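Local coordinates for glycosyl hydrolase family 2, TIM barrel domain protein (Parabacteroides merdae ATCC 43184, PDB 6DXU) that probably hydrolyses beta-D-glucuronides as a gut bacterial beta-glucuronidase of glycoside hydrolase family 2, at residues 38-43 with 63-68; 90-95 with 165-170; 45-50 with 123-128; 71-76 with 189-194; 116-121 with 130-135. One frame throughout, in Å; residues are numbered along the deposited sequence.

Contact 1: residues 38-43 with 63-68; sequences EYLKGD and PIWQPV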
# COMPACT_ATOMS: atom_id res chain seq x y z
N GLU D 38 30.01 0.19 15.37
CA GLU D 38 29.82 -1.24 15.56
C GLU D 38 29.00 -1.80 14.41
O GLU D 38 28.12 -1.13 13.86
CB GLU D 38 29.14 -1.53 16.87
CG GLU D 38 29.97 -1.12 18.08
CD GLU D 38 29.17 -1.24 19.36
OE1 GLU D 38 29.35 -2.25 20.07
OE2 GLU D 38 28.35 -0.34 19.64
N TYR D 39 29.27 -3.06 14.08
CA TYR D 39 28.70 -3.72 12.92
C TYR D 39 28.01 -5.01 13.37
O TYR D 39 28.57 -5.77 14.17
CB TYR D 39 29.78 -4.05 11.90
CG TYR D 39 29.40 -5.10 10.88
CD1 TYR D 39 28.37 -4.88 9.99
CD2 TYR D 39 30.09 -6.30 10.79
CE1 TYR D 39 28.01 -5.83 9.05
CE2 TYR D 39 29.74 -7.26 9.85
CZ TYR D 39 28.70 -7.01 8.98
OH TYR D 39 28.32 -7.94 8.03
N LEU D 40 26.82 -5.26 12.83
CA LEU D 40 26.11 -6.52 13.07
C LEU D 40 25.77 -7.15 11.72
O LEU D 40 25.05 -6.56 10.91
CB LEU D 40 24.83 -6.30 13.87
CG LEU D 40 24.03 -7.59 14.12
CD1 LEU D 40 24.79 -8.47 15.13
CD2 LEU D 40 22.66 -7.29 14.64
N LYS D 41 26.30 -8.35 11.47
CA LYS D 41 25.89 -9.12 10.31
C LYS D 41 24.49 -9.67 10.56
O LYS D 41 24.25 -10.35 11.56
CB LYS D 41 26.88 -10.25 10.05
CG LYS D 41 26.49 -11.20 8.91
CD LYS D 41 27.40 -12.45 8.90
CE LYS D 41 26.92 -13.56 7.94
NZ LYS D 41 25.65 -14.24 8.38
N GLY D 42 23.55 -9.33 9.70
CA GLY D 42 22.19 -9.80 9.85
C GLY D 42 21.26 -8.67 10.27
O GLY D 42 21.67 -7.56 10.59
N ASP D 43 19.97 -9.00 10.30
CA ASP D 43 18.97 -7.97 10.51
C ASP D 43 18.61 -7.83 11.99
O ASP D 43 18.81 -8.74 12.79
CB ASP D 43 17.72 -8.29 9.70
CG ASP D 43 17.09 -7.06 9.08
OD1 ASP D 43 17.53 -5.92 9.35
OD2 ASP D 43 16.12 -7.24 8.31
N PRO D 63 22.18 -9.79 20.01
CA PRO D 63 23.46 -10.30 19.50
C PRO D 63 24.62 -9.36 19.80
O PRO D 63 24.41 -8.19 20.09
CB PRO D 63 23.22 -10.41 17.99
CG PRO D 63 22.17 -9.41 17.71
CD PRO D 63 21.27 -9.40 18.92
N ILE D 64 25.83 -9.91 19.76
CA ILE D 64 27.04 -9.14 20.05
C ILE D 64 27.50 -8.47 18.76
O ILE D 64 27.69 -9.14 17.74
CB ILE D 64 28.13 -10.06 20.63
CG1 ILE D 64 27.64 -10.68 21.95
CG2 ILE D 64 29.45 -9.27 20.83
CD1 ILE D 64 28.36 -11.94 22.36
N TRP D 65 27.70 -7.16 18.81
CA TRP D 65 28.16 -6.41 17.66
C TRP D 65 29.69 -6.42 17.61
O TRP D 65 30.36 -6.68 18.61
CB TRP D 65 27.63 -4.97 17.71
CG TRP D 65 26.13 -4.83 17.60
CD1 TRP D 65 25.18 -5.41 18.40
CD2 TRP D 65 25.41 -4.02 16.66
NE1 TRP D 65 23.92 -5.03 18.00
CE2 TRP D 65 24.04 -4.17 16.93
CE3 TRP D 65 25.80 -3.18 15.60
CZ2 TRP D 65 23.05 -3.52 16.19
CZ3 TRP D 65 24.81 -2.53 14.86
CH2 TRP D 65 23.45 -2.71 15.16
N GLN D 66 30.24 -6.13 16.44
CA GLN D 66 31.69 -6.10 16.26
C GLN D 66 32.18 -4.68 16.11
O GLN D 66 31.72 -3.97 15.18
CB GLN D 66 32.08 -6.92 15.04
CG GLN D 66 33.47 -6.67 14.52
CD GLN D 66 33.80 -7.61 13.39
OE1 GLN D 66 32.91 -8.07 12.68
NE2 GLN D 66 35.10 -7.74 13.09
N PRO D 67 33.11 -4.21 16.91
CA PRO D 67 33.65 -2.87 16.68
C PRO D 67 34.39 -2.83 15.34
O PRO D 67 35.15 -3.74 15.02
CB PRO D 67 34.59 -2.63 17.84
CG PRO D 67 34.79 -4.00 18.44
CD PRO D 67 33.64 -4.84 18.13
N VAL D 68 34.13 -1.77 14.56
CA VAL D 68 34.77 -1.60 13.25
C VAL D 68 35.17 -0.15 13.06
O VAL D 68 34.66 0.76 13.71
CB VAL D 68 33.84 -2.05 12.09
CG1 VAL D 68 33.53 -3.54 12.18
CG2 VAL D 68 32.55 -1.22 12.04

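Contact 2: residues 90-95 with 165-170; sequences PGWYKT and SIRCDN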
# COMPACT_ATOMS: atom_id res chain seq x y z
N PRO D 90 21.23 -8.43 4.78
CA PRO D 90 21.26 -7.19 5.55
C PRO D 90 22.33 -7.19 6.63
O PRO D 90 22.79 -8.23 7.12
CB PRO D 90 19.85 -7.13 6.16
CG PRO D 90 19.43 -8.56 6.27
CD PRO D 90 20.05 -9.27 5.08
N GLY D 91 22.74 -5.99 7.00
CA GLY D 91 23.63 -5.80 8.12
C GLY D 91 23.45 -4.40 8.64
O GLY D 91 22.97 -3.52 7.92
N TRP D 92 23.83 -4.19 9.89
CA TRP D 92 23.58 -2.92 10.55
C TRP D 92 24.87 -2.29 11.05
O TRP D 92 25.80 -2.99 11.44
CB TRP D 92 22.64 -3.11 11.71
CG TRP D 92 21.19 -3.26 11.32
CD1 TRP D 92 20.57 -4.41 10.88
CD2 TRP D 92 20.18 -2.25 11.36
NE1 TRP D 92 19.22 -4.16 10.65
CE2 TRP D 92 18.96 -2.84 10.95
CE3 TRP D 92 20.19 -0.89 11.73
CZ2 TRP D 92 17.78 -2.13 10.88
CZ3 TRP D 92 19.00 -0.18 11.66
CH2 TRP D 92 17.81 -0.80 11.23
N TYR D 93 24.89 -0.95 11.08
CA TYR D 93 25.96 -0.19 11.71
C TYR D 93 25.34 0.75 12.73
O TYR D 93 24.27 1.29 12.49
CB TYR D 93 26.76 0.65 10.68
CG TYR D 93 27.44 -0.15 9.60
CD1 TYR D 93 28.76 -0.57 9.76
CD2 TYR D 93 26.79 -0.47 8.42
CE1 TYR D 93 29.40 -1.31 8.77
CE2 TYR D 93 27.41 -1.19 7.42
CZ TYR D 93 28.73 -1.61 7.60
OH TYR D 93 29.38 -2.33 6.63
N LYS D 94 26.03 1.00 13.83
CA LYS D 94 25.54 2.01 14.75
C LYS D 94 26.71 2.79 15.34
O LYS D 94 27.80 2.24 15.54
CB LYS D 94 24.70 1.43 15.90
CG LYS D 94 25.46 0.52 16.85
CD LYS D 94 24.51 -0.12 17.88
CE LYS D 94 25.31 -0.99 18.85
NZ LYS D 94 24.43 -1.64 19.88
N THR D 95 26.47 4.07 15.61
CA THR D 95 27.42 4.93 16.29
C THR D 95 26.63 5.92 17.14
O THR D 95 25.41 6.05 17.00
CB THR D 95 28.35 5.66 15.30
OG1 THR D 95 29.48 6.22 15.98
CG2 THR D 95 27.61 6.78 14.56
N SER D 165 21.88 4.91 13.26
CA SER D 165 21.86 3.49 12.94
C SER D 165 21.59 3.39 11.45
O SER D 165 20.70 4.07 10.93
CB SER D 165 20.77 2.74 13.74
OG SER D 165 20.86 3.08 15.12
N ILE D 166 22.36 2.55 10.76
CA ILE D 166 22.29 2.45 9.31
C ILE D 166 22.18 0.98 8.96
O ILE D 166 22.98 0.16 9.43
CB ILE D 166 23.52 3.08 8.64
CG1 ILE D 166 23.59 4.59 8.95
CG2 ILE D 166 23.47 2.83 7.13
CD1 ILE D 166 24.93 5.29 8.55
N ARG D 167 21.19 0.63 8.16
CA ARG D 167 21.02 -0.72 7.66
C ARG D 167 21.49 -0.73 6.21
O ARG D 167 21.05 0.09 5.41
CB ARG D 167 19.55 -1.15 7.76
CG ARG D 167 19.25 -2.58 7.29
CD ARG D 167 17.71 -2.77 7.25
NE ARG D 167 17.27 -4.16 7.08
CZ ARG D 167 17.02 -4.73 5.90
NH1 ARG D 167 17.20 -4.05 4.77
NH2 ARG D 167 16.57 -5.98 5.85
N CYS D 168 22.41 -1.64 5.89
CA CYS D 168 22.82 -1.87 4.51
C CYS D 168 22.43 -3.28 4.12
O CYS D 168 22.47 -4.20 4.94
CB CYS D 168 24.35 -1.68 4.30
SG CYS D 168 24.90 0.02 4.48
N ASP D 169 22.08 -3.46 2.85
CA ASP D 169 21.51 -4.73 2.41
C ASP D 169 22.03 -5.02 1.01
O ASP D 169 21.75 -4.27 0.08
CB ASP D 169 19.97 -4.64 2.46
CG ASP D 169 19.27 -5.98 2.20
OD1 ASP D 169 19.93 -6.98 1.92
OD2 ASP D 169 18.02 -6.01 2.29
N ASN D 170 22.79 -6.09 0.87
CA ASN D 170 23.18 -6.56 -0.46
C ASN D 170 22.55 -7.91 -0.77
O ASN D 170 23.16 -8.74 -1.44
CB ASN D 170 24.71 -6.59 -0.62
CG ASN D 170 25.38 -7.68 0.22
OD1 ASN D 170 24.93 -8.00 1.31
ND2 ASN D 170 26.49 -8.23 -0.29
O HOH W 1 22.99 4.15 17.34

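Contact 3: residues 45-50 with 123-128; sequences GGIWEA and VYTTHV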
# COMPACT_ATOMS: atom_id res chain seq x y z
N GLY D 45 15.25 -6.82 14.57
CA GLY D 45 13.80 -6.96 14.52
C GLY D 45 13.02 -5.67 14.37
O GLY D 45 11.80 -5.69 14.21
N GLY D 46 13.71 -4.54 14.38
CA GLY D 46 13.14 -3.21 14.32
C GLY D 46 14.15 -2.22 14.86
O GLY D 46 15.08 -2.59 15.57
N ILE D 47 13.95 -0.94 14.51
CA ILE D 47 14.94 0.08 14.88
C ILE D 47 15.10 0.16 16.39
O ILE D 47 16.18 0.49 16.90
CB ILE D 47 14.56 1.45 14.27
CG1 ILE D 47 15.65 2.52 14.55
CG2 ILE D 47 13.23 1.92 14.79
CD1 ILE D 47 17.05 2.12 14.10
N TRP D 48 14.05 -0.17 17.15
CA TRP D 48 14.16 -0.11 18.61
C TRP D 48 15.31 -0.96 19.15
O TRP D 48 15.92 -0.62 20.16
CB TRP D 48 12.83 -0.54 19.25
CG TRP D 48 12.85 -0.39 20.75
CD1 TRP D 48 12.68 -1.38 21.68
CD2 TRP D 48 13.02 0.83 21.49
NE1 TRP D 48 12.74 -0.86 22.95
CE2 TRP D 48 12.97 0.49 22.87
CE3 TRP D 48 13.24 2.16 21.13
CZ2 TRP D 48 13.12 1.44 23.88
CZ3 TRP D 48 13.39 3.10 22.14
CH2 TRP D 48 13.33 2.74 23.49
N GLU D 49 15.61 -2.09 18.50
CA GLU D 49 16.69 -2.94 18.99
C GLU D 49 18.05 -2.24 18.90
O GLU D 49 18.96 -2.59 19.66
CB GLU D 49 16.74 -4.27 18.23
CG GLU D 49 15.52 -5.18 18.51
CD GLU D 49 15.75 -6.63 18.08
OE1 GLU D 49 16.49 -6.86 17.10
OE2 GLU D 49 15.15 -7.55 18.70
N ALA D 50 18.20 -1.28 18.00
CA ALA D 50 19.47 -0.58 17.89
C ALA D 50 19.69 0.45 18.98
O ALA D 50 20.85 0.78 19.28
CB ALA D 50 19.59 0.10 16.51
N VAL D 123 17.82 8.12 12.59
CA VAL D 123 18.23 8.98 13.70
C VAL D 123 17.31 8.65 14.86
O VAL D 123 16.10 8.88 14.78
CB VAL D 123 18.15 10.47 13.31
CG1 VAL D 123 18.34 11.34 14.55
CG2 VAL D 123 19.18 10.80 12.21
N TYR D 124 17.88 8.10 15.94
CA TYR D 124 17.09 7.46 16.99
C TYR D 124 16.13 6.47 16.32
O TYR D 124 16.58 5.59 15.59
CB TYR D 124 16.37 8.50 17.86
CG TYR D 124 15.81 7.95 19.16
CD1 TYR D 124 16.57 7.14 20.00
CD2 TYR D 124 14.49 8.20 19.51
CE1 TYR D 124 16.03 6.63 21.19
CE2 TYR D 124 13.94 7.69 20.67
CZ TYR D 124 14.70 6.91 21.51
OH TYR D 124 14.13 6.41 22.67
N THR D 125 14.82 6.63 16.52
CA THR D 125 13.85 5.70 15.93
C THR D 125 13.25 6.22 14.63
O THR D 125 12.31 5.60 14.11
CB THR D 125 12.73 5.39 16.92
OG1 THR D 125 12.11 6.61 17.33
CG2 THR D 125 13.29 4.64 18.14
N THR D 126 13.72 7.34 14.10
CA THR D 126 13.11 7.98 12.94
C THR D 126 13.86 7.59 11.67
O THR D 126 15.08 7.80 11.58
CB THR D 126 13.06 9.49 13.12
OG1 THR D 126 12.18 9.80 14.22
CG2 THR D 126 12.55 10.19 11.87
N HIS D 127 13.14 7.04 10.72
CA HIS D 127 13.71 6.76 9.40
C HIS D 127 13.86 8.07 8.63
O HIS D 127 12.87 8.77 8.38
CB HIS D 127 12.79 5.76 8.69
CG HIS D 127 13.29 5.29 7.36
ND1 HIS D 127 12.77 5.75 6.17
CD2 HIS D 127 14.29 4.44 7.03
CE1 HIS D 127 13.41 5.18 5.16
NE2 HIS D 127 14.33 4.38 5.66
N VAL D 128 15.11 8.43 8.29
CA VAL D 128 15.38 9.73 7.67
C VAL D 128 15.81 9.63 6.22
O VAL D 128 15.88 10.67 5.54
CB VAL D 128 16.44 10.55 8.45
CG1 VAL D 128 15.92 10.90 9.83
CG2 VAL D 128 17.81 9.80 8.52

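Contact 4: residues 71-76 with 189-194; sequences PHCFNA and GLYRYL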
# COMPACT_ATOMS: atom_id res chain seq x y z
N PRO D 71 35.99 3.03 6.32
CA PRO D 71 35.01 2.25 5.57
C PRO D 71 35.10 0.75 5.87
O PRO D 71 36.14 0.25 6.30
CB PRO D 71 35.36 2.54 4.12
CG PRO D 71 36.83 2.83 4.15
CD PRO D 71 37.07 3.55 5.47
N HIS D 72 33.99 0.06 5.66
CA HIS D 72 33.83 -1.33 6.05
C HIS D 72 32.99 -2.04 5.01
O HIS D 72 32.01 -1.47 4.50
CB HIS D 72 33.15 -1.43 7.41
CG HIS D 72 32.82 -2.84 7.82
ND1 HIS D 72 31.60 -3.42 7.58
CD2 HIS D 72 33.58 -3.78 8.43
CE1 HIS D 72 31.60 -4.66 8.06
NE2 HIS D 72 32.79 -4.91 8.57
N CYS D 73 33.33 -3.30 4.75
CA CYS D 73 32.59 -4.13 3.81
C CYS D 73 32.21 -5.44 4.49
O CYS D 73 33.05 -6.05 5.17
CB CYS D 73 33.42 -4.38 2.54
SG CYS D 73 32.57 -5.42 1.34
N PHE D 74 30.94 -5.86 4.32
CA PHE D 74 30.48 -7.13 4.88
C PHE D 74 31.40 -8.28 4.52
O PHE D 74 31.50 -9.26 5.26
CB PHE D 74 29.08 -7.52 4.36
CG PHE D 74 27.95 -6.59 4.74
CD1 PHE D 74 28.12 -5.55 5.63
CD2 PHE D 74 26.68 -6.82 4.21
CE1 PHE D 74 27.05 -4.73 5.96
CE2 PHE D 74 25.60 -6.02 4.55
CZ PHE D 74 25.79 -4.97 5.42
N ASN D 75 32.03 -8.20 3.35
CA ASN D 75 32.63 -9.34 2.67
C ASN D 75 34.15 -9.27 2.65
O ASN D 75 34.77 -9.88 1.77
CB ASN D 75 32.08 -9.40 1.25
CG ASN D 75 30.57 -9.32 1.22
OD1 ASN D 75 29.99 -8.31 0.82
ND2 ASN D 75 29.94 -10.39 1.67
N ALA D 76 34.74 -8.54 3.59
CA ALA D 76 36.19 -8.37 3.61
C ALA D 76 36.91 -9.70 3.60
O ALA D 76 37.98 -9.84 3.00
CB ALA D 76 36.61 -7.55 4.83
N GLY D 189 27.65 -2.99 2.56
CA GLY D 189 28.12 -2.24 3.71
C GLY D 189 28.53 -0.82 3.38
O GLY D 189 28.41 -0.34 2.25
N LEU D 190 29.03 -0.14 4.42
CA LEU D 190 29.46 1.26 4.32
C LEU D 190 30.90 1.30 3.81
O LEU D 190 31.84 1.68 4.50
CB LEU D 190 29.32 1.95 5.68
CG LEU D 190 27.88 2.20 6.16
CD1 LEU D 190 27.82 2.76 7.60
CD2 LEU D 190 27.14 3.13 5.20
N TYR D 191 31.05 0.87 2.55
CA TYR D 191 32.38 0.58 2.03
C TYR D 191 33.05 1.77 1.35
O TYR D 191 34.21 1.64 0.93
CB TYR D 191 32.33 -0.62 1.07
CG TYR D 191 31.24 -0.64 0.02
CD1 TYR D 191 30.47 -1.80 -0.19
CD2 TYR D 191 31.03 0.43 -0.83
CE1 TYR D 191 29.50 -1.85 -1.20
CE2 TYR D 191 30.05 0.40 -1.83
CZ TYR D 191 29.30 -0.74 -2.01
OH TYR D 191 28.34 -0.77 -3.00
N ARG D 192 32.39 2.92 1.26
CA ARG D 192 33.05 4.17 0.93
C ARG D 192 32.78 5.14 2.07
O ARG D 192 31.83 4.94 2.84
CB ARG D 192 32.56 4.79 -0.39
CG ARG D 192 32.83 3.94 -1.62
CD ARG D 192 32.51 4.76 -2.87
NE ARG D 192 32.41 3.91 -4.05
CZ ARG D 192 31.61 4.16 -5.08
NH1 ARG D 192 30.82 5.23 -5.06
NH2 ARG D 192 31.59 3.33 -6.11
N TYR D 193 33.60 6.17 2.18
CA TYR D 193 33.52 7.10 3.29
C TYR D 193 32.12 7.64 3.48
O TYR D 193 31.43 8.01 2.52
CB TYR D 193 34.46 8.29 3.09
CG TYR D 193 35.92 7.92 3.21
CD1 TYR D 193 36.43 7.40 4.39
CD2 TYR D 193 36.77 8.07 2.13
CE1 TYR D 193 37.78 7.05 4.50
CE2 TYR D 193 38.13 7.73 2.23
CZ TYR D 193 38.62 7.22 3.41
OH TYR D 193 39.95 6.88 3.52
N LEU D 194 31.73 7.75 4.74
CA LEU D 194 30.52 8.43 5.15
C LEU D 194 30.96 9.71 5.83
O LEU D 194 31.71 9.66 6.80
CB LEU D 194 29.69 7.55 6.09
CG LEU D 194 28.53 8.22 6.85
CD1 LEU D 194 27.55 8.88 5.87
CD2 LEU D 194 27.80 7.21 7.74

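Contact 5: residues 116-121 with 130-135; sequences GQKTDV and SHVGGY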
# COMPACT_ATOMS: atom_id res chain seq x y z
N GLY D 116 26.55 -0.21 -0.18
CA GLY D 116 25.95 -1.32 -0.93
C GLY D 116 24.96 -2.13 -0.11
O GLY D 116 25.25 -2.47 1.04
N GLN D 117 23.81 -2.44 -0.70
CA GLN D 117 23.32 -1.94 -1.99
C GLN D 117 22.06 -1.09 -1.76
O GLN D 117 21.84 -0.07 -2.42
CB GLN D 117 23.00 -3.10 -2.94
CG GLN D 117 24.22 -3.95 -3.34
CD GLN D 117 25.18 -3.20 -4.25
OE1 GLN D 117 24.75 -2.49 -5.15
NE2 GLN D 117 26.47 -3.35 -4.01
N LYS D 118 21.22 -1.55 -0.84
CA LYS D 118 20.06 -0.81 -0.36
C LYS D 118 20.37 -0.35 1.06
O LYS D 118 20.74 -1.17 1.91
CB LYS D 118 18.81 -1.68 -0.38
CG LYS D 118 18.47 -2.28 -1.75
CD LYS D 118 17.04 -2.86 -1.74
CE LYS D 118 16.73 -3.57 -3.07
NZ LYS D 118 17.30 -4.96 -3.12
N THR D 119 20.23 0.94 1.31
CA THR D 119 20.61 1.50 2.60
C THR D 119 19.43 2.26 3.20
O THR D 119 18.70 2.94 2.48
CB THR D 119 21.84 2.44 2.45
OG1 THR D 119 22.92 1.72 1.85
CG2 THR D 119 22.28 3.00 3.80
N ASP D 120 19.23 2.10 4.51
CA ASP D 120 18.22 2.85 5.24
C ASP D 120 18.88 3.47 6.46
O ASP D 120 19.66 2.81 7.15
CB ASP D 120 17.03 1.96 5.64
CG ASP D 120 16.20 1.54 4.44
OD1 ASP D 120 15.35 2.34 4.00
OD2 ASP D 120 16.44 0.45 3.90
N VAL D 121 18.55 4.73 6.74
CA VAL D 121 19.26 5.54 7.72
C VAL D 121 18.28 5.96 8.79
O VAL D 121 17.20 6.47 8.48
CB VAL D 121 19.89 6.77 7.05
CG1 VAL D 121 20.71 7.58 8.05
CG2 VAL D 121 20.73 6.31 5.89
N SER D 130 16.69 6.76 2.59
CA SER D 130 16.91 5.44 2.00
C SER D 130 17.49 5.64 0.61
O SER D 130 17.29 6.68 -0.02
CB SER D 130 15.61 4.64 1.91
OG SER D 130 14.74 5.23 0.97
N HIS D 131 18.17 4.60 0.14
CA HIS D 131 18.83 4.67 -1.15
C HIS D 131 18.95 3.27 -1.71
O HIS D 131 19.21 2.32 -0.97
CB HIS D 131 20.22 5.30 -1.02
CG HIS D 131 20.90 5.51 -2.34
ND1 HIS D 131 20.57 6.56 -3.17
CD2 HIS D 131 21.84 4.79 -2.98
CE1 HIS D 131 21.31 6.48 -4.27
NE2 HIS D 131 22.07 5.41 -4.18
N VAL D 132 18.76 3.12 -3.02
CA VAL D 132 18.99 1.86 -3.71
C VAL D 132 19.99 2.12 -4.82
O VAL D 132 19.70 2.86 -5.76
CB VAL D 132 17.70 1.26 -4.28
CG1 VAL D 132 18.03 0.03 -5.14
CG2 VAL D 132 16.72 0.90 -3.15
N GLY D 133 21.16 1.49 -4.71
CA GLY D 133 22.24 1.71 -5.65
C GLY D 133 23.55 1.74 -4.90
O GLY D 133 23.72 2.54 -3.98
N GLY D 134 24.48 0.86 -5.26
CA GLY D 134 25.68 0.73 -4.46
C GLY D 134 26.83 1.62 -4.84
O GLY D 134 27.87 1.57 -4.18
N TYR D 135 26.69 2.45 -5.88
CA TYR D 135 27.85 3.07 -6.50
C TYR D 135 27.71 4.56 -6.73
O TYR D 135 28.72 5.21 -7.05
CB TYR D 135 28.18 2.36 -7.82
CG TYR D 135 28.25 0.87 -7.59
CD1 TYR D 135 29.40 0.29 -7.05
CD2 TYR D 135 27.14 0.06 -7.79
CE1 TYR D 135 29.45 -1.09 -6.79
CE2 TYR D 135 27.18 -1.31 -7.53
CZ TYR D 135 28.34 -1.87 -7.03
OH TYR D 135 28.37 -3.23 -6.78
O HOH W 2 23.60 -1.22 -7.29

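Contact 1: residues 38-43 with 63-68
L40 lays its CB over the centre of the six-membered ring of W65, 3.6 Å from the centroid and 10° off the ring normal, a CH-pi contact made squarely on the indole face. Beyond CB, the L40 side chain runs on with CG anti to the backbone N (chi1 179°), which carries CD1 and CD2 to the ring of P63; CD2 lies 3.8 Å from P63 CG. The indole also has the backbone at its edge, where E38 O is 3.6 Å from W65 CE3. With an alanine here instead of W65, L40 CB would probably lose its aromatic cover and K94 its cation-pi partner. On the other face of the pair, Y39 CB packs 3.8 Å from V68 CG1, while Q66 OE1 approaches the edge of the Y39 ring at CD2. Two backbone bonds fix this pairing: Y39 N gives to Q66 O at 2.8 Å, and Q66 N returns to Y39 O at 2.8 Å and 172° at the hydrogen. Farther out, K94 forms its cation-pi contact with W65, the rings of H72, F74 and Y93 meet that of Y39, and N85 of the second subunit packs on L40 and P63. The short strand 66-68 is, within this chain, an outermost strand of the antiparallel sheet in the sugar-binding domain, a beta-sandwich of the jelly-roll type in family 2 glycosidases.

Contact 2: residues 90-95 with 165-170
R167 crosses the indole of W92 and finishes beside P90. Its CB sits over the middle of the six-membered ring, 3.6 Å from the centroid and 9° off the normal; CG follows at 3.7 Å from W92 CE2, and CD remains over the same side at 3.7 Å from W92 CZ2. The chain can follow the indole because it is extended from CG to NE, with CG anti to the backbone N (chi1 -179°). At the tip the guanidinium stands nearly upright to the indole, their planes 81° apart, and takes P90 CB over one face, 3.5 Å from NH2. NH1 makes a long salt bridge of 3.3 Å to D169 OD2, reached from above the carboxylate plane, while D169 OD1 bonds to S171 OG; NH2 pairs with D43, whose carboxylate also receives W92 NE1. G91 with C168 and Y93 with I166 exchange two backbone bonds each. On the other face C168 SG lies obliquely to the Y93 ring, 4.1 Å from CE2. Strands 90-97 and 162-169 are inner neighbours of the antiparallel sheet, between strand 37-41 and strand 118-123, and helix 48-51 rests on S165.

Contact 3: residues 45-50 with 123-128
A type II' beta turn from V123 to T126, the tip of the hairpin formed by strands 118-123 and 126-132, meets the loop that leads into the short helix 48-51. I47 and W48 on the helix side reach Y124 and T125 in the turn. I47 CG1 is anti to the backbone N (chi1 -175°) and comes 3.4 Å from Y124 O, while the CG2 branch lies 3.9 Å from T125 O and also faces T125 CB. Thus the two branches of one isoleucine rest against consecutive peptide oxygens of the turn. W48 runs alongside Y124 and T125, all three side chains pointing the same way, and uses the rim of its indole: T125 CG2 meets that edge near its plane, 3.9 Å from CE3. The same methyl lies over one face of the Y124 ring, toward its rim, so one methyl touches both aromatic side chains. W48 NE1 bonds to N435 of the second subunit; G45 N gives to E49 OE1 at 2.8 Å, an oxygen that also pairs with R172 of that subunit. F149 meets the ring of Y124, and S165 of strand 162-169 packs on I47. Farther along the indole rim, the Y124 hydroxyl meets the edge near its plane, with OH 3.4 Å from W48 CZ3.

Contact 4: residues 71-76 with 189-194
P71, G189 and Y191 carry most of this buried meeting of two loops, in which an inverse gamma turn centred on L190 faces the segment running from a cis-proline into a type I beta turn from C73 to A76. P71 sets CB 3.5 Å from Y191 O and turns CD toward the ring of Y193, 3.7 Å from CE1, the two side chains lying side by side. G189 packs on one face of the F74 ring, its CA 4.0 Å from the centroid and 30° off the normal, a CH-pi contact, with its N over the ring centre. G189, with no CB, lets the chain come close to H72 O and the F74 ring. Replacing F74 with an alanine takes the ring away and would probably leave G189 uncovered, with a gap against the gamma turn. Y191 CB packs near C73 CB, and the Y191 hydroxyl bonds to G134 O. Y93 OH reaches both H72 ND1 and L190 N, tying these loops to the neighbouring sheet, and R192 bonds to Q369 O and forms a salt bridge with E334. The direct bond between the loops runs from H72 N to L190 O, 2.9 Å and 170° at the hydrogen, with the donor 48° above the carbonyl plane.

Contact 5: residues 116-121 with 130-135
T119 and H131 satisfy each other's backbone in a hydrogen-bonded antiparallel pair: T119 N gives to H131 O and H131 N to T119 O, both at 2.9 Å and both in the carbonyl plane. One step on, G133 N gives to Q117 O at 2.9 Å, carrying the pairing past the end of strand 126-132. The Q117 amide is shared more widely. A water donates to OE1 at 2.7 Å and accepts from G134 N at 3.0 Å, while NE2 gives a weak bond to Y135 OH, 3.4 Å long, and a further one to Y187 O. The chain bends at chi2 (-70°), which folds the amide back over G134 and brings it obliquely to the Y135 ring, planes 44° apart. On the face that carries K118, D120, S130 and V132, K118 CG packs 3.9 Å from V132 CG2, and K118 NZ pairs with D173, one of the residues at a sodium site. D120 OD1 takes its bond from H127 NE2, and H131 NE2 is held by D136. Main-chain bonds therefore define the hairpin; beyond it, the Q117 amide and a water bridge to G134 N take over where strand pairing ends.

Contacts 1, 2 and 5 are pairings within one six-stranded antiparallel sheet: contact 1 at one margin, contact 2 in the interior, contact 5 at the other margin. Contacts 2 and 4 are buried, whereas 1, 3 and 5 are only partly so. Strand 37-41 adjoins 90-97, linking contacts 1 and 2; backbone bonds between R167 and D120 and between Q117 and D169 connect contact 2 to contact 5. Contact 3 packs a loop and short helix against the turn of the hairpin of contact 5 by side-chain packing alone and, like contact 1, touches the second subunit. Contact 4, nearest the chain's centre, joins loops with one direct bond and is tied by side chains to contacts 2 and 5.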